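Local coordinates for cytochrome c family protein (Geobacter sulfurreducens, PDB 3OUQ) that probably transfers electrons through its chain of covalently bound c-type hemes, this piece being the N-terminal six-heme half of a dodecaheme cytochrome, at residues 69-74 against 111-116. Numbering follows the deposited sequence.
Sequences SVADDS and KCRTCH. With HEC (heme c), chain E.
Asp73 reaches the start of the CXXCH heme-binding motif, Cys112 to His116, from a loop of the preceding cytochrome c7-type unit. Asp73 OD1 accepts from Arg113 N at 2.8 Å, nearly straight at 162°. The N-H comes in on the syn side, 25° out of the carboxylate plane. Asp73 OD1 also takes a weak bond from Cys112 N at 3.2 Å. One oxygen thus meets two backbone N-H groups at the N-terminal end of helix 113-116, where Cys112 is the N-cap residue. An alanine in place of Asp73 would probably leave both N-H groups without this acceptor and open a gap beside Arg113 CG. The Arg113 side chain crosses that of Asp73 at about a right angle. Its chain is extended to CD and then bends, chi3 59° turning NE out of line; Ala71 CB lies 3.9 Å above the Arg113 guanidinium plane, offset toward the rim. Arg113 NE forms a salt bridge with Glu53. A second heme touches Ser69, Val70, Asp72 and Cys112, so both segments border it. Cys112 SG and Cys115 SG are thioether-linked to the heme vinyl-derived carbons CAB and CAC. His101 and His116 are the axial ligands, with His116 NE2 2.0 Å from the iron.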
loop_
_atom_site.group_PDB
_atom_site.type_symbol
_atom_site.label_atom_id
_atom_site.label_comp_id
_atom_site.label_asym_id
_atom_site.label_seq_id
_atom_site.Cartn_x
_atom_site.Cartn_y
_atom_site.Cartn_z
ATOM N N SER A 69 -6.265 -14.155 -0.231
ATOM C CA SER A 69 -6.611 -12.963 0.537
ATOM C C SER A 69 -5.721 -11.753 0.246
ATOM O O SER A 69 -4.552 -11.891 -0.128
ATOM C CB SER A 69 -6.542 -13.292 2.036
ATOM O OG SER A 69 -6.762 -12.147 2.838
ATOM N N VAL A 70 -6.292 -10.566 0.429
ATOM C CA VAL A 70 -5.575 -9.317 0.224
ATOM C C VAL A 70 -4.778 -9.010 1.487
ATOM O O VAL A 70 -4.023 -8.041 1.537
ATOM C CB VAL A 70 -6.544 -8.147 -0.050
ATOM C CG1 VAL A 70 -7.202 -8.327 -1.397
ATOM C CG2 VAL A 70 -7.602 -8.077 1.030
ATOM N N ALA A 71 -4.951 -9.851 2.501
ATOM C CA ALA A 71 -4.264 -9.677 3.772
ATOM C C ALA A 71 -3.163 -10.713 3.994
ATOM O O ALA A 71 -2.998 -11.231 5.101
ATOM C CB ALA A 71 -5.266 -9.735 4.901
ATOM N N ASP A 72 -2.408 -11.009 2.943
ATOM C CA ASP A 72 -1.319 -11.976 3.031
ATOM C C ASP A 72 -0.056 -11.407 2.407
ATOM O O ASP A 72 0.017 -11.217 1.196
ATOM C CB ASP A 72 -1.695 -13.283 2.323
ATOM C CG ASP A 72 -2.415 -14.261 3.236
ATOM O OD1 ASP A 72 -3.128 -13.804 4.157
ATOM O OD2 ASP A 72 -2.275 -15.490 3.026
ATOM N N ASP A 73 0.937 -11.130 3.242
ATOM C CA ASP A 73 2.190 -10.593 2.756
ATOM C C ASP A 73 2.739 -11.431 1.603
ATOM O O ASP A 73 3.448 -10.915 0.741
ATOM C CB ASP A 73 3.215 -10.531 3.889
ATOM C CG ASP A 73 2.856 -9.506 4.945
ATOM O OD1 ASP A 73 2.291 -8.452 4.579
ATOM O OD2 ASP A 73 3.156 -9.746 6.137
ATOM N N SER A 74 2.406 -12.718 1.585
ATOM C CA SER A 74 2.880 -13.611 0.525
ATOM C C SER A 74 1.962 -13.613 -0.688
ATOM O O SER A 74 2.271 -14.227 -1.703
ATOM C CB SER A 74 3.018 -15.048 1.044
ATOM O OG SER A 74 1.806 -15.513 1.615
ATOM N N LYS A 111 8.068 -8.520 4.894
ATOM C CA LYS A 111 6.736 -8.118 5.348
ATOM C C LYS A 111 6.243 -6.888 4.591
ATOM O O LYS A 111 7.048 -6.135 4.056
ATOM C CB LYS A 111 6.760 -7.820 6.846
ATOM C CG LYS A 111 7.140 -9.008 7.727
ATOM C CD LYS A 111 7.174 -8.589 9.196
ATOM C CE LYS A 111 7.464 -9.763 10.116
ATOM N NZ LYS A 111 7.509 -9.327 11.540
ATOM N N CYS A 112 4.927 -6.689 4.535
ATOM C CA CYS A 112 4.365 -5.537 3.829
ATOM C C CYS A 112 3.253 -4.888 4.620
ATOM O O CYS A 112 3.166 -3.664 4.691
ATOM C CB CYS A 112 3.773 -5.938 2.477
ATOM S SG CYS A 112 4.829 -6.940 1.391
ATOM N N ARG A 113 2.385 -5.708 5.197
ATOM C CA ARG A 113 1.269 -5.179 5.954
ATOM C C ARG A 113 1.703 -4.471 7.233
ATOM O O ARG A 113 0.912 -3.731 7.826
ATOM C CB ARG A 113 0.271 -6.293 6.267
ATOM C CG ARG A 113 -0.407 -6.853 5.028
ATOM C CD ARG A 113 -1.432 -7.910 5.365
ATOM N NE ARG A 113 -2.476 -7.384 6.237
ATOM C CZ ARG A 113 -2.741 -7.862 7.448
ATOM N NH1 ARG A 113 -2.034 -8.881 7.932
ATOM N NH2 ARG A 113 -3.715 -7.324 8.172
ATOM N N THR A 114 2.957 -4.683 7.640
ATOM C CA THR A 114 3.500 -4.046 8.841
ATOM C C THR A 114 3.278 -2.545 8.748
ATOM O O THR A 114 3.031 -1.870 9.751
ATOM C CB THR A 114 5.027 -4.238 8.995
ATOM O OG1 THR A 114 5.400 -5.585 8.693
ATOM C CG2 THR A 114 5.430 -3.936 10.417
ATOM N N CYS A 115 3.382 -2.025 7.532
ATOM C CA CYS A 115 3.190 -0.607 7.316
ATOM C C CYS A 115 1.843 -0.363 6.668
ATOM O O CYS A 115 0.995 0.345 7.205
ATOM C CB CYS A 115 4.291 -0.053 6.411
ATOM S SG CYS A 115 5.989 -0.380 6.979
ATOM N N HIS A 116 1.647 -0.976 5.510
ATOM C CA HIS A 116 0.421 -0.800 4.752
ATOM C C HIS A 116 -0.890 -1.123 5.465
ATOM O O HIS A 116 -1.941 -0.613 5.078
ATOM C CB HIS A 116 0.558 -1.564 3.444
ATOM C CG HIS A 116 1.592 -0.977 2.538
ATOM N ND1 HIS A 116 1.443 0.226 1.887
ATOM C CD2 HIS A 116 2.844 -1.400 2.239
ATOM C CE1 HIS A 116 2.580 0.485 1.236
ATOM N NE2 HIS A 116 3.464 -0.474 1.417
HETATM FE FE HEC E . 5.236 -0.252 0.562
HETATM C CHA HEC E . 4.361 2.598 -1.182
HETATM C CHB HEC E . 3.595 -2.158 -1.784
HETATM C CHC HEC E . 6.304 -3.063 2.164
HETATM C CHD HEC E . 6.071 1.672 3.212
HETATM N NA HEC E . 4.180 0.145 -1.084
HETATM C C1A HEC E . 3.966 1.374 -1.692
HETATM C C2A HEC E . 3.060 1.239 -2.819
HETATM C C3A HEC E . 2.769 -0.082 -2.973
HETATM C C4A HEC E . 3.477 -0.767 -1.891
HETATM C CMA HEC E . 1.978 -0.716 -4.112
HETATM C CAA HEC E . 2.524 2.400 -3.627
HETATM C CBA HEC E . 1.143 2.805 -3.182
HETATM C CGA HEC E . 0.573 3.913 -4.041
HETATM O O1A HEC E . -0.617 4.250 -3.877
HETATM O O2A HEC E . 1.321 4.454 -4.885
HETATM N NB HEC E . 5.074 -2.184 0.222
HETATM C C1B HEC E . 4.388 -2.808 -0.833
HETATM C C2B HEC E . 4.637 -4.231 -0.830
HETATM C C3B HEC E . 5.462 -4.494 0.234
HETATM C C4B HEC E . 5.679 -3.223 0.920
HETATM C CMB HEC E . 4.082 -5.214 -1.827
HETATM C CAB HEC E . 6.053 -5.848 0.636
HETATM C CBB HEC E . 7.076 -6.442 -0.314
HETATM N NC HEC E . 6.005 -0.611 2.336
HETATM C C1C HEC E . 6.425 -1.827 2.853
HETATM C C2C HEC E . 6.921 -1.648 4.209
HETATM C C3C HEC E . 6.792 -0.345 4.512
HETATM C C4C HEC E . 6.232 0.297 3.345
HETATM C CMC HEC E . 7.497 -2.707 5.112
HETATM C CAC HEC E . 7.166 0.348 5.827
HETATM C CBC HEC E . 8.584 0.096 6.337
HETATM N ND HEC E . 5.294 1.715 0.887
HETATM C C1D HEC E . 5.717 2.346 2.038
HETATM C C2D HEC E . 5.734 3.796 1.867
HETATM C C3D HEC E . 5.167 4.052 0.669
HETATM C C4D HEC E . 4.938 2.768 0.047
HETATM C CMD HEC E . 6.400 4.836 2.762
HETATM C CAD HEC E . 4.650 5.378 0.150
HETATM C CBD HEC E . 3.357 5.647 0.882
HETATM C CGD HEC E . 2.387 6.466 0.062
HETATM O O1D HEC E . 2.026 6.002 -1.051
HETATM O O2D HEC E . 1.989 7.565 0.533
#